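Local coordinates for enoyl-CoA hydratase/isomerase family protein (Pseudomonas syringae pv. tomato, PDB 3OT6), which is assigned to the enoyl-CoA hydratase/isomerase family and probably acts on a coenzyme A thioester, although its own substrate is not established, at residues Tyr10-Gly15 / Glu45-Ile50; Phe126-Asn131 / Ala174-Lys179. All blocks are in the same frame, centred on the assembly; numbering follows the deposited sequence.

Contact 1: residues Tyr10-Gly15 / Glu45-Ile50; sequences YHLDDG and EKDRAI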
loop_
_atom_site.group_PDB
_atom_site.type_symbol
_atom_site.label_atom_id
_atom_site.label_comp_id
_atom_site.label_asym_id
_atom_site.label_seq_id
_atom_site.Cartn_x
_atom_site.Cartn_y
_atom_site.Cartn_z
ATOM N N TYR A 10 9.560 2.452 -13.332
ATOM C CA TYR A 10 8.288 2.662 -14.005
ATOM C C TYR A 10 8.285 2.017 -15.380
ATOM O O TYR A 10 9.033 2.377 -16.248
ATOM C CB TYR A 10 8.040 4.155 -14.122
ATOM C CG TYR A 10 6.725 4.555 -14.748
ATOM C CD1 TYR A 10 5.610 4.835 -13.954
ATOM C CD2 TYR A 10 6.603 4.708 -16.135
ATOM C CE1 TYR A 10 4.397 5.211 -14.523
ATOM C CE2 TYR A 10 5.391 5.087 -16.708
ATOM C CZ TYR A 10 4.299 5.326 -15.896
ATOM O OH TYR A 10 3.115 5.706 -16.441
ATOM N N HIS A 11 7.400 1.097 -15.633
ATOM C CA HIS A 11 7.299 0.672 -17.013
ATOM C C HIS A 11 5.850 0.701 -17.511
ATOM O O HIS A 11 5.003 0.126 -16.901
ATOM C CB HIS A 11 8.026 -0.679 -17.226
ATOM C CG HIS A 11 7.264 -1.652 -18.084
ATOM N ND1 HIS A 11 7.520 -1.821 -19.438
ATOM C CD2 HIS A 11 6.238 -2.506 -17.782
ATOM C CE1 HIS A 11 6.682 -2.733 -19.925
ATOM N NE2 HIS A 11 5.897 -3.165 -18.942
ATOM N N LEU A 12 5.588 1.363 -18.641
ATOM C CA LEU A 12 4.229 1.403 -19.259
ATOM C C LEU A 12 4.072 0.411 -20.453
ATOM O O LEU A 12 4.881 0.369 -21.371
ATOM C CB LEU A 12 3.898 2.840 -19.643
ATOM C CG LEU A 12 2.661 3.134 -20.496
ATOM C CD1 LEU A 12 1.406 2.894 -19.720
ATOM C CD2 LEU A 12 2.724 4.581 -21.098
ATOM N N ASP A 13 3.069 -0.437 -20.418
ATOM C CA ASP A 13 2.870 -1.352 -21.476
ATOM C C ASP A 13 1.390 -1.543 -21.584
ATOM O O ASP A 13 0.772 -1.942 -20.619
ATOM C CB ASP A 13 3.529 -2.699 -21.205
ATOM C CG ASP A 13 3.681 -3.540 -22.513
ATOM O OD1 ASP A 13 4.574 -3.187 -23.363
ATOM O OD2 ASP A 13 2.895 -4.518 -22.724
ATOM N N ASP A 14 0.827 -1.239 -22.765
ATOM C CA ASP A 14 -0.588 -1.491 -23.083
ATOM C C ASP A 14 -1.534 -0.882 -22.016
ATOM O O ASP A 14 -2.402 -1.571 -21.478
ATOM C CB ASP A 14 -0.765 -3.012 -23.245
ATOM C CG ASP A 14 -2.177 -3.421 -23.670
ATOM O OD1 ASP A 14 -2.874 -2.689 -24.434
ATOM O OD2 ASP A 14 -2.583 -4.537 -23.266
ATOM N N GLY A 15 -1.334 0.397 -21.684
ATOM C CA GLY A 15 -2.161 1.103 -20.670
ATOM C C GLY A 15 -2.105 0.634 -19.205
ATOM O O GLY A 15 -2.953 1.016 -18.394
ATOM N N GLU A 45 -0.224 9.243 -13.876
ATOM C CA GLU A 45 -1.378 10.092 -14.084
ATOM C C GLU A 45 -1.274 10.624 -15.487
ATOM O O GLU A 45 -2.256 10.703 -16.203
ATOM C CB GLU A 45 -1.407 11.301 -13.142
ATOM C CG GLU A 45 -1.739 11.006 -11.709
ATOM C CD GLU A 45 -2.012 12.265 -10.864
ATOM O OE1 GLU A 45 -2.833 13.100 -11.282
ATOM O OE2 GLU A 45 -1.436 12.402 -9.766
ATOM N N LYS A 46 -0.062 11.022 -15.863
ATOM C CA LYS A 46 0.126 11.657 -17.137
ATOM C C LYS A 46 -0.136 10.628 -18.291
ATOM O O LYS A 46 -0.741 11.005 -19.320
ATOM C CB LYS A 46 1.438 12.462 -17.161
ATOM C CG LYS A 46 2.006 12.789 -18.564
ATOM C CD LYS A 46 3.362 13.620 -18.450
ATOM C CE LYS A 46 4.050 13.890 -19.882
ATOM N NZ LYS A 46 4.308 12.611 -20.730
ATOM N N ASP A 47 0.166 9.348 -18.071
ATOM C CA ASP A 47 -0.143 8.290 -19.058
ATOM C C ASP A 47 -1.523 7.690 -18.884
ATOM O O ASP A 47 -1.860 6.720 -19.547
ATOM C CB ASP A 47 0.865 7.134 -19.024
ATOM C CG ASP A 47 2.274 7.585 -19.334
ATOM O OD1 ASP A 47 2.450 8.549 -20.119
ATOM O OD2 ASP A 47 3.225 6.996 -18.781
ATOM N N ARG A 48 -2.330 8.267 -17.998
ATOM C CA ARG A 48 -3.700 7.775 -17.738
ATOM C C ARG A 48 -3.781 6.282 -17.548
ATOM O O ARG A 48 -4.759 5.667 -17.978
ATOM C CB ARG A 48 -4.688 8.176 -18.822
ATOM C CG ARG A 48 -4.461 9.571 -19.381
ATOM C CD ARG A 48 -5.638 9.904 -20.300
ATOM N NE ARG A 48 -6.454 10.877 -19.606
ATOM C CZ ARG A 48 -7.691 10.671 -19.177
ATOM N NH1 ARG A 48 -8.353 9.534 -19.405
ATOM N NH2 ARG A 48 -8.256 11.650 -18.500
ATOM N N ALA A 49 -2.803 5.706 -16.853
ATOM C CA ALA A 49 -2.675 4.261 -16.881
ATOM C C ALA A 49 -3.356 3.560 -15.685
ATOM O O ALA A 49 -3.393 4.110 -14.580
ATOM C CB ALA A 49 -1.166 3.886 -16.958
ATOM N N ILE A 50 -3.864 2.356 -15.899
ATOM C CA ILE A 50 -4.083 1.477 -14.803
ATOM C C ILE A 50 -2.727 1.159 -14.098
ATOM O O ILE A 50 -1.730 0.829 -14.771
ATOM C CB ILE A 50 -4.806 0.221 -15.262
ATOM C CG1 ILE A 50 -6.224 0.629 -15.669
ATOM C CG2 ILE A 50 -4.912 -0.771 -14.072
ATOM C CD1 ILE A 50 -6.960 -0.400 -16.505
#

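Contact 2: residues Phe126-Asn131 / Ala174-Lys179; sequences FSIGLN and AGFLDK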
loop_
_atom_site.group_PDB
_atom_site.type_symbol
_atom_site.label_atom_id
_atom_site.label_comp_id
_atom_site.label_asym_id
_atom_site.label_seq_id
_atom_site.Cartn_x
_atom_site.Cartn_y
_atom_site.Cartn_z
ATOM N N PHE A 126 4.229 -16.890 3.449
ATOM C CA PHE A 126 4.425 -15.436 3.567
ATOM C C PHE A 126 3.648 -14.898 4.721
ATOM O O PHE A 126 2.705 -15.536 5.159
ATOM C CB PHE A 126 4.069 -14.771 2.276
ATOM C CG PHE A 126 4.877 -15.274 1.103
ATOM C CD1 PHE A 126 6.248 -15.008 1.020
ATOM C CD2 PHE A 126 4.271 -16.013 0.098
ATOM C CE1 PHE A 126 6.999 -15.453 -0.042
ATOM C CE2 PHE A 126 5.009 -16.468 -1.000
ATOM C CZ PHE A 126 6.378 -16.178 -1.086
ATOM N N SER A 127 4.086 -13.786 5.282
ATOM C CA SER A 127 3.304 -13.131 6.314
ATOM C C SER A 127 2.770 -11.812 5.790
ATOM O O SER A 127 3.546 -10.991 5.219
ATOM C CB SER A 127 4.170 -12.808 7.541
ATOM O OG SER A 127 4.688 -14.030 7.996
ATOM N N ILE A 128 1.492 -11.565 6.038
ATOM C CA ILE A 128 0.959 -10.264 5.754
ATOM C C ILE A 128 0.292 -9.750 7.016
ATOM O O ILE A 128 -0.579 -10.453 7.605
ATOM C CB ILE A 128 -0.068 -10.357 4.655
ATOM C CG1 ILE A 128 0.589 -10.768 3.333
ATOM C CG2 ILE A 128 -0.846 -9.066 4.587
ATOM C CD1 ILE A 128 -0.394 -11.220 2.344
ATOM N N GLY A 129 0.673 -8.556 7.473
ATOM C CA GLY A 129 0.018 -8.042 8.646
ATOM C C GLY A 129 0.701 -6.834 9.190
ATOM O O GLY A 129 1.638 -6.360 8.597
ATOM N N LEU A 130 0.251 -6.403 10.368
ATOM C CA LEU A 130 0.620 -5.177 10.971
ATOM C C LEU A 130 1.303 -5.515 12.301
ATOM O O LEU A 130 0.641 -5.788 13.320
ATOM C CB LEU A 130 -0.646 -4.321 11.208
ATOM C CG LEU A 130 -1.401 -3.939 9.936
ATOM C CD1 LEU A 130 -2.670 -3.124 10.292
ATOM C CD2 LEU A 130 -0.493 -3.171 8.924
ATOM N N ASN A 131 2.633 -5.497 12.315
ATOM C CA ASN A 131 3.278 -6.065 13.478
ATOM C C ASN A 131 3.671 -5.015 14.474
ATOM O O ASN A 131 4.380 -5.304 15.423
ATOM C CB ASN A 131 4.455 -6.945 13.078
ATOM C CG ASN A 131 5.580 -6.157 12.454
ATOM O OD1 ASN A 131 5.426 -5.022 12.026
ATOM N ND2 ASN A 131 6.713 -6.759 12.403
ATOM N N ALA A 174 -9.052 -11.629 5.806
ATOM C CA ALA A 174 -9.106 -10.414 6.684
ATOM C C ALA A 174 -9.312 -9.080 5.916
ATOM O O ALA A 174 -9.708 -8.075 6.524
ATOM C CB ALA A 174 -7.883 -10.301 7.638
ATOM N N GLY A 175 -9.022 -9.058 4.620
ATOM C CA GLY A 175 -9.231 -7.855 3.824
ATOM C C GLY A 175 -7.988 -7.175 3.286
ATOM O O GLY A 175 -8.086 -6.133 2.620
ATOM N N PHE A 176 -6.803 -7.752 3.568
ATOM C CA PHE A 176 -5.565 -7.273 2.964
ATOM C C PHE A 176 -5.527 -7.571 1.468
ATOM O O PHE A 176 -4.899 -6.786 0.709
ATOM C CB PHE A 176 -4.336 -7.857 3.649
ATOM C CG PHE A 176 -4.143 -7.354 5.048
ATOM C CD1 PHE A 176 -3.517 -6.119 5.269
ATOM C CD2 PHE A 176 -4.562 -8.112 6.148
ATOM C CE1 PHE A 176 -3.384 -5.614 6.581
ATOM C CE2 PHE A 176 -4.411 -7.613 7.465
ATOM C CZ PHE A 176 -3.829 -6.371 7.673
ATOM N N LEU A 177 -6.189 -8.663 1.044
ATOM C CA LEU A 177 -6.077 -9.171 -0.337
ATOM C C LEU A 177 -7.465 -9.418 -0.871
ATOM O O LEU A 177 -8.339 -9.743 -0.114
ATOM C CB LEU A 177 -5.278 -10.499 -0.355
ATOM C CG LEU A 177 -3.775 -10.482 0.000
ATOM C CD1 LEU A 177 -3.139 -11.862 -0.164
ATOM C CD2 LEU A 177 -2.930 -9.362 -0.762
ATOM N N ASP A 178 -7.673 -9.303 -2.172
ATOM C CA ASP A 178 -8.948 -9.724 -2.815
ATOM C C ASP A 178 -8.777 -11.076 -3.532
ATOM O O ASP A 178 -9.766 -11.747 -3.858
ATOM C CB ASP A 178 -9.436 -8.627 -3.799
ATOM C CG ASP A 178 -9.477 -7.239 -3.135
ATOM O OD1 ASP A 178 -10.188 -7.155 -2.104
ATOM O OD2 ASP A 178 -8.772 -6.270 -3.594
ATOM N N LYS A 179 -7.520 -11.474 -3.774
ATOM C CA LYS A 179 -7.278 -12.681 -4.541
ATOM C C LYS A 179 -5.906 -13.231 -4.228
ATOM O O LYS A 179 -4.924 -12.470 -4.080
ATOM C CB LYS A 179 -7.402 -12.396 -6.071
ATOM C CG LYS A 179 -7.399 -13.599 -6.992
ATOM C CD LYS A 179 -7.374 -13.169 -8.499
ATOM C CE LYS A 179 -8.760 -12.770 -9.046
ATOM N NZ LYS A 179 -9.849 -13.803 -8.700
#

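Contact 1: residues Tyr10-Gly15 / Glu45-Ile50
Tyr10 and Asp47 reach toward each other tip to tip, and the Tyr10 OH donates a hydrogen bond of 2.7 Å to Asp47 OD2. That oxygen lies at the edge of the phenol ring, near its plane, while ring and carboxylate are turned 49° apart. The hydroxyl comes in on the anti side of OD2, somewhat out of the carboxylate plane. On the tyrosine side, CG sits anti to the backbone N (chi1 -177°), which starts the ring off from strand 8-13 toward the end of helix 31-46.

Leu12, two residues on and on the same side of the strand, crosses the carboxylate obliquely. Its CD2 lies 3.4 Å from Asp47 OD2, a methyl in van der Waals contact with the carboxylate oxygen, and the other branch, CD1, rests 3.9 Å from Ala49 CB.

Asp47 follows directly on the helix. Arg48, at positive phi, is the C-prime residue of a Schellman motif that ends it, and the chain then runs through Ala49 into strand 50-54. Here the contact becomes backbone: Ile50 N bonds to Gly15 O at 3.0 Å, bent to 133° at the hydrogen. Ile50 also bonds through its backbone to Ala17, so strand 50-54 starts its parallel pairing with strand 16-21, just after the hairpin turn at Asp14 and Gly15.

Gln43 NE2, one helical turn back, gives Asp47 OD2 a second hydrogen bond. A bound methylpentanediol, probably from the crystallisation liquor, lies near Tyr10. With two donors on one carboxylate oxygen, the negative charge of Asp47 is probably stabilised, and the polar grip ties the helix end to the outer strand of the hairpin beside a small patch of methyl groups.

Contact 2: residues Phe126-Asn131 / Ala174-Lys179
Ile128, whose backbone anchor is a hydrogen bond to Phe166 of the neighbouring strand 165-166, presents its side chain to Phe176 and Leu177. Gly129 carries on the same sheet, bonding through its backbone to Ala105 and Ala107. Arg119 holds the other segment on both sides of Phe176 and Leu177, with NH1 bonded to Gly175 O and NH2 in a salt bridge with Asp178 OD1. Between the two segments themselves everything is apolar.

The two arms of Ile128 divide the work. CG2, anti to the backbone N, approaches the Phe176 ring obliquely: it is 3.7 Å from Phe176 CG and 4.2 Å from the ring centroid, an off-centre CH-pi contact 30° from the ring normal. The two side chains slide past each other in opposite directions. CD1, at the end of the other arm (chi2 165°), goes instead to Leu177, 3.8 Å from its CD1.

The far end of the ring points at Leu130, whose CG meets Phe176 CZ at 4.1 Å, edge-on and near the ring plane. Helices 108-113 and 153-160 supply neighbours: Ala110 and Ser159 touch both Phe176 and Leu130.

Gly175, at positive phi, ends helix 168-174 in a Schellman motif. Beyond it, buried hydrocarbon packs the connection leading into the larger sheet against a strand of the smaller one, as fits the crotonase fold.

How the contacts relate
Contact 1 lies toward the periphery and is only partly buried, whereas every touching residue of contact 2 is buried. They sit on opposite sides of the chain's centre, with centres 26 Å apart, and they follow one another in sequence. Both involve the larger sheet at its margins: contact 1 concerns the hairpin beginning with edge strand 8-13, and contact 2 the loop leading to the other edge strand, 179-181, a loop packed against strand 128-129 of the smaller sheet. In each, a chain that has just left a helix through a Schellman motif does the packing. Contact 1 mixes a phenol-carboxylate bond and a backbone bond with a little methyl packing, while contact 2 relies on aromatic and aliphatic packing alone.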